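Local coordinates for aerolysin-like protein (Bombina maxima, PDB 6LH8), which is an aerolysin-family protein of a toad, probably either a pore former that modulates endolysosomes or the paralog that restrains it under oxidizing conditions, at residues V7-E12 and E69-L74; D45-H50 and T92-D97; R117-T122 and Q142-I147. All coordinates share one frame; numbering follows the deposited sequence.

Contact 1: V7-E12 and E69-L74; sequences VLWDKE and EPKHRL
Glu69 meets Trp9 through its carbonyl rather than its carboxylate: Glu69 O sits at the indole edge, 3.5 Å from Trp9 CZ2. A water lying in the ring plane links the two, accepting from Trp9 NE1 and donating to Glu69 O, so the indole N-H, the ring's one polar group, has a partner. At Pro70 the chain brings CA within 4.0 Å of Trp9 CZ2, while the proline ring packs on His50, Tyr139 and Ile81. Lys71 carries most of the loop's share. Its CG lies 3.4 Å from the centroid of the six-membered ring of Trp9, almost exactly on the normal, in a CH-pi contact; Val7 CG1 covers the opposite face, and the indole is sandwiched between two aliphatic groups. Lysine suits this place because its methylenes can cross a ring while its ammonium goes further. A bend at chi3 (-51°) places CE within 3.4 Å of Glu12 OE1, and Lys71 NZ then meets Glu12 tip to tip in a salt bridge, 3.1 Å to OE1 from above the carboxylate plane, with a weak second bond to OE2. Glu12 reaches it with an extended chain; the backbone bond from Glu12 N to Trp9 O (3.1 Å) closes the 3-10 turn, and both residues start out toward the loop. Beyond, Arg73 and Leu74 turn to Glu93. The result is a lysine-tryptophan CH-pi contact finished by a salt bridge, joining the loop between strands 65-68 and 81-84 to a break in the long strand 4-28 at the surface of the beta body.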
loop_
_atom_site.group_PDB
_atom_site.type_symbol
_atom_site.label_atom_id
_atom_site.label_comp_id
_atom_site.label_asym_id
_atom_site.label_seq_id
_atom_site.Cartn_x
_atom_site.Cartn_y
_atom_site.Cartn_z
ATOM N N VAL A 7 -8.361 -8.320 15.310
ATOM C CA VAL A 7 -8.622 -8.433 13.876
ATOM C C VAL A 7 -8.700 -9.911 13.522
ATOM O O VAL A 7 -7.844 -10.700 13.943
ATOM C CB VAL A 7 -7.536 -7.725 13.047
ATOM C CG1 VAL A 7 -7.863 -7.840 11.556
ATOM C CG2 VAL A 7 -7.427 -6.269 13.443
ATOM N N LEU A 8 -9.738 -10.293 12.761
ATOM C CA LEU A 8 -9.927 -11.685 12.333
ATOM C C LEU A 8 -9.243 -11.883 10.981
ATOM O O LEU A 8 -9.872 -11.962 9.922
ATOM C CB LEU A 8 -11.405 -12.045 12.276
ATOM C CG LEU A 8 -12.273 -11.655 13.488
ATOM C CD1 LEU A 8 -13.680 -12.200 13.359
ATOM C CD2 LEU A 8 -11.633 -12.116 14.805
ATOM N N TRP A 9 -7.915 -12.003 11.041
ATOM C CA TRP A 9 -7.121 -12.100 9.823
ATOM C C TRP A 9 -7.451 -13.356 9.030
ATOM O O TRP A 9 -7.315 -13.363 7.797
ATOM C CB TRP A 9 -5.636 -12.073 10.171
ATOM C CG TRP A 9 -5.141 -10.783 10.752
ATOM C CD1 TRP A 9 -4.580 -10.602 11.987
ATOM C CD2 TRP A 9 -5.133 -9.496 10.114
ATOM N NE1 TRP A 9 -4.235 -9.275 12.159
ATOM C CE2 TRP A 9 -4.560 -8.580 11.024
ATOM C CE3 TRP A 9 -5.566 -9.028 8.870
ATOM C CZ2 TRP A 9 -4.403 -7.225 10.724
ATOM C CZ3 TRP A 9 -5.401 -7.678 8.571
ATOM C CH2 TRP A 9 -4.825 -6.796 9.496
ATOM N N ASP A 10 -7.896 -14.431 9.702
ATOM C CA ASP A 10 -8.234 -15.622 8.930
ATOM C C ASP A 10 -9.494 -15.433 8.098
ATOM O O ASP A 10 -9.783 -16.279 7.243
ATOM C CB ASP A 10 -8.384 -16.855 9.834
ATOM C CG ASP A 10 -9.566 -16.771 10.777
ATOM O OD1 ASP A 10 -9.865 -15.669 11.286
ATOM O OD2 ASP A 10 -10.184 -17.823 11.040
ATOM N N LYS A 11 -10.246 -14.356 8.326
ATOM C CA LYS A 11 -11.431 -14.028 7.544
ATOM C C LYS A 11 -11.157 -12.964 6.483
ATOM O O LYS A 11 -12.110 -12.398 5.928
ATOM C CB LYS A 11 -12.557 -13.561 8.466
ATOM C CG LYS A 11 -13.115 -14.648 9.383
ATOM C CD LYS A 11 -13.790 -15.740 8.554
ATOM C CE LYS A 11 -14.404 -16.833 9.427
ATOM N NZ LYS A 11 -14.729 -18.062 8.636
ATOM N N GLU A 12 -9.883 -12.689 6.194
ATOM C CA GLU A 12 -9.505 -11.639 5.251
ATOM C C GLU A 12 -10.056 -11.916 3.857
ATOM O O GLU A 12 -10.035 -13.054 3.377
ATOM C CB GLU A 12 -7.982 -11.523 5.190
ATOM C CG GLU A 12 -7.476 -10.506 4.172
ATOM C CD GLU A 12 -5.995 -10.242 4.302
ATOM O OE1 GLU A 12 -5.592 -9.574 5.275
ATOM O OE2 GLU A 12 -5.236 -10.702 3.423
ATOM N N GLU A 69 -2.915 -3.336 14.720
ATOM C CA GLU A 69 -1.614 -3.558 14.103
ATOM C C GLU A 69 -1.804 -4.239 12.755
ATOM O O GLU A 69 -2.090 -5.446 12.703
ATOM C CB GLU A 69 -0.737 -4.408 15.020
ATOM C CG GLU A 69 -0.529 -3.767 16.375
ATOM C CD GLU A 69 0.367 -4.586 17.262
ATOM O OE1 GLU A 69 1.520 -4.840 16.857
ATOM O OE2 GLU A 69 -0.089 -4.982 18.356
ATOM N N PRO A 70 -1.683 -3.511 11.650
ATOM C CA PRO A 70 -1.892 -4.116 10.333
ATOM C C PRO A 70 -0.831 -5.157 10.018
ATOM O O PRO A 70 0.222 -5.225 10.657
ATOM C CB PRO A 70 -1.778 -2.927 9.372
ATOM C CG PRO A 70 -1.971 -1.717 10.219
ATOM C CD PRO A 70 -1.426 -2.064 11.565
ATOM N N LYS A 71 -1.135 -5.979 9.007
ATOM C CA LYS A 71 -0.155 -6.922 8.470
ATOM C C LYS A 71 0.854 -6.233 7.557
ATOM O O LYS A 71 2.050 -6.547 7.605
ATOM C CB LYS A 71 -0.851 -8.048 7.694
ATOM C CG LYS A 71 -1.886 -8.841 8.479
ATOM C CD LYS A 71 -2.129 -10.231 7.871
ATOM C CE LYS A 71 -2.425 -10.164 6.378
ATOM N NZ LYS A 71 -3.111 -11.402 5.884
ATOM N N HIS A 72 0.392 -5.322 6.702
ATOM C CA HIS A 72 1.220 -4.701 5.670
ATOM C C HIS A 72 1.623 -3.298 6.106
ATOM O O HIS A 72 0.762 -2.437 6.294
ATOM C CB HIS A 72 0.469 -4.646 4.341
ATOM C CG HIS A 72 -0.086 -5.970 3.921
ATOM N ND1 HIS A 72 0.720 -7.045 3.622
ATOM C CD2 HIS A 72 -1.362 -6.395 3.761
ATOM C CE1 HIS A 72 -0.035 -8.081 3.297
ATOM N NE2 HIS A 72 -1.300 -7.715 3.376
ATOM N N ARG A 73 2.929 -3.065 6.246
ATOM C CA ARG A 73 3.443 -1.797 6.744
ATOM C C ARG A 73 4.602 -1.334 5.869
ATOM O O ARG A 73 5.147 -2.094 5.069
ATOM C CB ARG A 73 3.914 -1.903 8.205
ATOM C CG ARG A 73 2.904 -2.497 9.177
ATOM C CD ARG A 73 1.726 -1.569 9.392
ATOM N NE ARG A 73 2.134 -0.218 9.773
ATOM C CZ ARG A 73 2.316 0.183 11.028
ATOM N NH1 ARG A 73 2.136 -0.669 12.029
ATOM N NH2 ARG A 73 2.676 1.435 11.282
ATOM N N LEU A 74 4.969 -0.064 6.035
ATOM C CA LEU A 74 6.107 0.542 5.362
ATOM C C LEU A 74 7.125 1.006 6.399
ATOM O O LEU A 74 6.823 1.114 7.590
ATOM C CB LEU A 74 5.671 1.736 4.497
ATOM C CG LEU A 74 4.737 1.452 3.317
ATOM C CD1 LEU A 74 4.419 2.727 2.564
ATOM C CD2 LEU A 74 5.353 0.427 2.369
HETATM O O HOH W 1 -2.965 -7.694 14.257
HETATM O O HOH W 2 -4.737 -13.726 6.534
HETATM O O HOH W 3 -3.057 -9.547 2.802
#

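Contact 2: D45-H50 and T92-D97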
loop_
_atom_site.group_PDB
_atom_site.type_symbol
_atom_site.label_atom_id
_atom_site.label_comp_id
_atom_site.label_asym_id
_atom_site.label_seq_id
_atom_site.Cartn_x
_atom_site.Cartn_y
_atom_site.Cartn_z
ATOM N N ASP A 45 6.750 7.665 -4.963
ATOM C CA ASP A 45 6.035 7.542 -3.705
ATOM C C ASP A 45 5.340 6.189 -3.657
ATOM O O ASP A 45 4.760 5.744 -4.651
ATOM C CB ASP A 45 5.009 8.662 -3.557
ATOM C CG ASP A 45 5.645 9.985 -3.192
ATOM O OD1 ASP A 45 6.858 10.010 -2.878
ATOM O OD2 ASP A 45 4.925 10.999 -3.216
ATOM N N ARG A 46 5.436 5.524 -2.508
ATOM C CA ARG A 46 4.794 4.239 -2.261
ATOM C C ARG A 46 3.944 4.381 -1.008
ATOM O O ARG A 46 4.420 4.896 0.008
ATOM C CB ARG A 46 5.834 3.122 -2.099
ATOM C CG ARG A 46 5.251 1.815 -1.602
ATOM C CD ARG A 46 6.331 0.756 -1.450
ATOM N NE ARG A 46 5.785 -0.521 -1.020
ATOM C CZ ARG A 46 6.514 -1.499 -0.506
ATOM N NH1 ARG A 46 7.819 -1.330 -0.366
ATOM N NH2 ARG A 46 5.942 -2.637 -0.137
ATOM N N THR A 47 2.676 3.973 -1.083
ATOM C CA THR A 47 1.779 4.172 0.041
ATOM C C THR A 47 1.060 2.886 0.405
ATOM O O THR A 47 0.854 1.996 -0.432
ATOM C CB THR A 47 0.725 5.239 -0.238
ATOM O OG1 THR A 47 -0.093 4.813 -1.328
ATOM C CG2 THR A 47 1.383 6.576 -0.588
ATOM N N ILE A 48 0.682 2.816 1.675
ATOM C CA ILE A 48 -0.289 1.856 2.176
ATOM C C ILE A 48 -1.331 2.664 2.934
ATOM O O ILE A 48 -0.981 3.488 3.782
ATOM C CB ILE A 48 0.353 0.802 3.097
ATOM C CG1 ILE A 48 1.430 0.004 2.354
ATOM C CG2 ILE A 48 -0.722 -0.098 3.691
ATOM C CD1 ILE A 48 2.105 -1.080 3.209
ATOM N N THR A 49 -2.598 2.457 2.624
ATOM C CA THR A 49 -3.654 3.195 3.302
ATOM C C THR A 49 -4.462 2.236 4.163
ATOM O O THR A 49 -4.912 1.194 3.676
ATOM C CB THR A 49 -4.544 3.925 2.306
ATOM O OG1 THR A 49 -3.763 4.925 1.628
ATOM C CG2 THR A 49 -5.692 4.621 3.031
ATOM N N HIS A 50 -4.639 2.593 5.434
ATOM C CA HIS A 50 -5.374 1.781 6.399
ATOM C C HIS A 50 -6.674 2.475 6.772
ATOM O O HIS A 50 -6.663 3.641 7.166
ATOM C CB HIS A 50 -4.535 1.554 7.653
ATOM C CG HIS A 50 -3.180 0.976 7.374
ATOM N ND1 HIS A 50 -2.965 -0.370 7.191
ATOM C CD2 HIS A 50 -1.972 1.577 7.246
ATOM C CE1 HIS A 50 -1.678 -0.579 6.964
ATOM N NE2 HIS A 50 -1.055 0.585 7.003
ATOM N N THR A 92 -2.512 6.894 6.283
ATOM C CA THR A 92 -1.699 6.572 5.113
ATOM C C THR A 92 -0.229 6.539 5.507
ATOM O O THR A 92 0.292 7.512 6.061
ATOM C CB THR A 92 -1.919 7.592 3.995
ATOM O OG1 THR A 92 -3.298 7.600 3.615
ATOM C CG2 THR A 92 -1.070 7.261 2.781
ATOM N N GLU A 93 0.430 5.423 5.234
ATOM C CA GLU A 93 1.877 5.342 5.311
ATOM C C GLU A 93 2.475 5.759 3.973
ATOM O O GLU A 93 1.851 5.620 2.918
ATOM C CB GLU A 93 2.331 3.927 5.665
ATOM C CG GLU A 93 1.784 3.380 6.965
ATOM C CD GLU A 93 2.364 2.021 7.311
ATOM O OE1 GLU A 93 1.594 1.034 7.305
ATOM O OE2 GLU A 93 3.586 1.929 7.581
ATOM N N LEU A 94 3.693 6.288 4.024
ATOM C CA LEU A 94 4.368 6.753 2.821
ATOM C C LEU A 94 5.851 6.429 2.931
ATOM O O LEU A 94 6.465 6.640 3.981
ATOM C CB LEU A 94 4.152 8.258 2.615
ATOM C CG LEU A 94 4.891 8.964 1.477
ATOM C CD1 LEU A 94 4.500 8.381 0.133
ATOM C CD2 LEU A 94 4.596 10.453 1.513
ATOM N N SER A 95 6.418 5.880 1.859
ATOM C CA SER A 95 7.859 5.693 1.801
ATOM C C SER A 95 8.355 6.104 0.421
ATOM O O SER A 95 7.578 6.267 -0.520
ATOM C CB SER A 95 8.276 4.249 2.123
ATOM O OG SER A 95 7.858 3.337 1.124
ATOM N N GLU A 96 9.664 6.304 0.317
ATOM C CA GLU A 96 10.282 6.577 -0.971
ATOM C C GLU A 96 10.763 5.262 -1.562
ATOM O O GLU A 96 11.482 4.507 -0.906
ATOM C CB GLU A 96 11.451 7.551 -0.837
ATOM C CG GLU A 96 12.022 7.964 -2.192
ATOM C CD GLU A 96 13.372 8.663 -2.087
ATOM O OE1 GLU A 96 14.401 7.976 -1.891
ATOM O OE2 GLU A 96 13.397 9.897 -2.212
ATOM N N ASP A 97 10.333 4.972 -2.780
ATOM C CA ASP A 97 10.743 3.773 -3.496
ATOM C C ASP A 97 11.719 4.214 -4.581
ATOM O O ASP A 97 11.324 4.880 -5.541
ATOM C CB ASP A 97 9.509 3.084 -4.077
ATOM C CG ASP A 97 9.821 1.775 -4.748
ATOM O OD1 ASP A 97 10.926 1.238 -4.540
ATOM O OD2 ASP A 97 8.939 1.279 -5.479
HETATM O O HOH W 4 9.989 0.238 -1.665
HETATM O O HOH W 5 -4.307 7.639 0.872
#
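His50 and Glu93 form a histidine-carboxylate hydrogen bond between two buried side chains, and it runs diagonally across the strand pair. His50 NE2 donates to Glu93 OE1 over 2.7 Å, nearly straight at 158°, and meets the anti lone pair with the ring and carboxylate planes only 26° apart. Tyr139 OH engages the other ring nitrogen, which helps fix the rotation of the imidazole, and Glu93 is gripped further by Arg73 and the backbone N of Leu74. Such surroundings would probably favour a charged carboxylate despite its burial. In the backbone Glu93 faces Ile48 instead: Glu93 N to Ile48 O is 2.8 Å, whereas the return bond, Ile48 N to Glu93 O, stretches to 3.3 Å. Arg46 and Ser95 make the next hydrogen-bonded pair. Arg46 runs out extended, so that NE reaches Gln144 O on the neighbouring strand; a water accepts from Arg46 NH1 and donates, weakly, to Asp97 OD1, while Asp97 OD2 accepts from Ile147 N. On the face with Thr47 and Thr49, Leu94 CD1 touches Asp45 CB and Thr47 CG2, each at 3.7 Å; beta-branched threonines suit these strand positions, and one water bridges the hydroxyls of Thr49 and Thr92. This is regular antiparallel pairing, with strand 90-100 forming one outer edge of the five-stranded sheet that makes up the elongated beta body.

Contact 3: R117-T122 and Q142-I147; sequences RNENIT and QSQSGI
Strands 117-122 and 142-144 run antiparallel, their short axes 4.8 Å apart at an angle of 164°, with Asn120 and Ser143 as the hydrogen-bonded pair: Asn120 N to Ser143 O is 2.9 Å and Ser143 N to Asn120 O is 2.8 Å. One pair further, Ser145 N still donates to Asn118 O, but the return bond is taken over by a side chain, because Asn118 N gives its hydrogen to Ser145 OG at 2.8 Å. With chi1 at 80°, Ser145 OG stands between its own backbone N and carbonyl carbon, close enough to the chain to replace a carbonyl, and it donates in turn to Gly146 O. A serine suits this point, since one small hydroxyl can accept from one strand while donating to its own. Ser145 O, released from the pairing, is joined by a water to Arg117 NH1. The two segments belong to a long beta hairpin, strands 110-130 and 133-154, the second of which is the middle strand of the five-stranded sheet. On the face with Glu119 and Ile121, Gln144 OE1 rests 3.3 Å above the guanidinium plane of Arg117, toward its rim, the amide and guanidinium turned 31° apart. No hydrogen bond joins them, each having its partner elsewhere: Gln144 OE1 accepts from Thr47 N, and Arg117 NH1 donates to Asp45 O. Arg117 NE instead forms a salt bridge with Glu119 OE2 at 3.2 Å, on the anti lone pair, and Glu119 lies alongside Gln144, pointing the same way. The aliphatic part of Arg117 packs on Ile147, CB lying 3.8 Å from Ile147 CG1. At the other end, Ile121 CG1 lies beside Gln142 CG, whose polar end goes to Asn51, and a water connects the hydroxyls of Ser143 and Thr122.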
loop_
_atom_site.group_PDB
_atom_site.type_symbol
_atom_site.label_atom_id
_atom_site.label_comp_id
_atom_site.label_asym_id
_atom_site.label_seq_id
_atom_site.Cartn_x
_atom_site.Cartn_y
_atom_site.Cartn_z
ATOM N N ARG A 117 4.157 -2.273 -10.447
ATOM C CA ARG A 117 4.061 -2.653 -9.040
ATOM C C ARG A 117 2.725 -3.331 -8.783
ATOM O O ARG A 117 1.747 -3.113 -9.502
ATOM C CB ARG A 117 4.247 -1.455 -8.103
ATOM C CG ARG A 117 3.178 -0.413 -8.154
ATOM C CD ARG A 117 3.461 0.707 -7.136
ATOM N NE ARG A 117 2.692 1.914 -7.440
ATOM C CZ ARG A 117 3.004 3.131 -7.005
ATOM N NH1 ARG A 117 4.081 3.321 -6.245
ATOM N NH2 ARG A 117 2.235 4.162 -7.324
ATOM N N ASN A 118 2.696 -4.152 -7.738
ATOM C CA ASN A 118 1.452 -4.765 -7.285
ATOM C C ASN A 118 0.661 -3.757 -6.474
ATOM O O ASN A 118 1.227 -2.984 -5.699
ATOM C CB ASN A 118 1.725 -5.999 -6.416
ATOM C CG ASN A 118 2.385 -7.138 -7.184
ATOM O OD1 ASN A 118 2.132 -7.338 -8.373
ATOM N ND2 ASN A 118 3.227 -7.903 -6.493
ATOM N N GLU A 119 -0.650 -3.739 -6.683
ATOM C CA GLU A 119 -1.548 -2.916 -5.887
ATOM C C GLU A 119 -2.681 -3.822 -5.433
ATOM O O GLU A 119 -3.261 -4.547 -6.246
ATOM C CB GLU A 119 -2.045 -1.699 -6.685
ATOM C CG GLU A 119 -0.893 -0.790 -7.140
ATOM C CD GLU A 119 -1.351 0.578 -7.607
ATOM O OE1 GLU A 119 -2.573 0.784 -7.735
ATOM O OE2 GLU A 119 -0.483 1.439 -7.870
ATOM N N ASN A 120 -2.948 -3.832 -4.132
ATOM C CA ASN A 120 -3.872 -4.807 -3.567
ATOM C C ASN A 120 -4.810 -4.134 -2.581
ATOM O O ASN A 120 -4.386 -3.279 -1.802
ATOM C CB ASN A 120 -3.135 -5.935 -2.831
ATOM C CG ASN A 120 -2.309 -6.803 -3.750
ATOM O OD1 ASN A 120 -2.785 -7.829 -4.246
ATOM N ND2 ASN A 120 -1.049 -6.423 -3.953
ATOM N N ILE A 121 -6.074 -4.544 -2.587
ATOM C CA ILE A 121 -7.011 -4.180 -1.526
ATOM C C ILE A 121 -7.391 -5.448 -0.775
ATOM O O ILE A 121 -7.768 -6.450 -1.386
ATOM C CB ILE A 121 -8.256 -3.456 -2.071
ATOM C CG1 ILE A 121 -7.855 -2.158 -2.781
ATOM C CG2 ILE A 121 -9.213 -3.121 -0.933
ATOM C CD1 ILE A 121 -8.986 -1.530 -3.574
ATOM N N THR A 122 -7.265 -5.413 0.549
ATOM C CA THR A 122 -7.724 -6.504 1.397
ATOM C C THR A 122 -8.562 -5.912 2.518
ATOM O O THR A 122 -8.457 -4.726 2.832
ATOM C CB THR A 122 -6.561 -7.307 1.986
ATOM O OG1 THR A 122 -5.686 -6.427 2.722
ATOM C CG2 THR A 122 -5.780 -8.009 0.875
ATOM N N GLN A 142 -5.317 -0.700 1.586
ATOM C CA GLN A 142 -5.015 -0.427 0.177
ATOM C C GLN A 142 -3.506 -0.294 0.084
ATOM O O GLN A 142 -2.953 0.733 0.482
ATOM C CB GLN A 142 -5.706 0.839 -0.305
ATOM C CG GLN A 142 -7.192 0.671 -0.492
ATOM C CD GLN A 142 -8.004 1.752 0.174
ATOM O OE1 GLN A 142 -7.481 2.580 0.930
ATOM N NE2 GLN A 142 -9.307 1.751 -0.095
ATOM N N SER A 143 -2.842 -1.329 -0.433
ATOM C CA SER A 143 -1.385 -1.383 -0.412
ATOM C C SER A 143 -0.777 -1.324 -1.809
ATOM O O SER A 143 -1.382 -1.737 -2.805
ATOM C CB SER A 143 -0.867 -2.642 0.311
ATOM O OG SER A 143 -1.530 -3.801 -0.152
ATOM N N GLN A 144 0.445 -0.797 -1.859
ATOM C CA GLN A 144 1.274 -0.761 -3.054
ATOM C C GLN A 144 2.601 -1.432 -2.736
ATOM O O GLN A 144 3.189 -1.180 -1.678
ATOM C CB GLN A 144 1.535 0.681 -3.517
ATOM C CG GLN A 144 0.293 1.546 -3.722
ATOM C CD GLN A 144 0.645 2.949 -4.170
ATOM O OE1 GLN A 144 1.699 3.476 -3.814
ATOM N NE2 GLN A 144 -0.236 3.567 -4.960
ATOM N N SER A 145 3.068 -2.284 -3.639
ATOM C CA SER A 145 4.365 -2.924 -3.495
ATOM C C SER A 145 5.481 -2.020 -4.015
ATOM O O SER A 145 5.244 -0.953 -4.585
ATOM C CB SER A 145 4.392 -4.242 -4.255
ATOM O OG SER A 145 4.612 -4.005 -5.645
ATOM N N GLY A 146 6.721 -2.465 -3.803
ATOM C CA GLY A 146 7.848 -1.854 -4.481
ATOM C C GLY A 146 7.758 -2.034 -5.984
ATOM O O GLY A 146 7.097 -2.941 -6.498
ATOM N N ILE A 147 8.407 -1.132 -6.697
ATOM C CA ILE A 147 8.337 -1.098 -8.152
ATOM C C ILE A 147 9.429 -1.985 -8.737
ATOM O O ILE A 147 10.577 -1.976 -8.274
ATOM C CB ILE A 147 8.451 0.351 -8.654
ATOM C CG1 ILE A 147 7.097 1.040 -8.449
ATOM C CG2 ILE A 147 8.906 0.399 -10.117
ATOM C CD1 ILE A 147 7.090 2.477 -8.806
HETATM O O HOH W 6 6.090 1.658 -5.135
HETATM O O HOH W 7 0.705 -4.588 -2.644
HETATM O O HOH W 8 -3.786 -5.037 0.918
#

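In the fold
All three contacts reach the same five-stranded sheet. Contacts 2 and 3 lie closest, with centres about 10 Å apart, because strands 41-53 and 133-154 are neighbours; the sheet is continuous from one to the other, and Asp97 OD2 and Ile147 N, 2.8 Å apart, are probably hydrogen-bonded. Contact 1 lies about 16 Å from contact 2, centre to centre, and its loop 69-74 carries on to that contact: besides the salt bridge of Arg73 with Glu93, His72 O packs 3.1 Å from His50 CE1, and Leu74 CD1 lies 3.4 Å from Arg46 O. Contact 1 meets contact 3, about 14 Å away between centres, more lightly, where Glu12 OE2 lies 3.7 Å from Thr122 CG2.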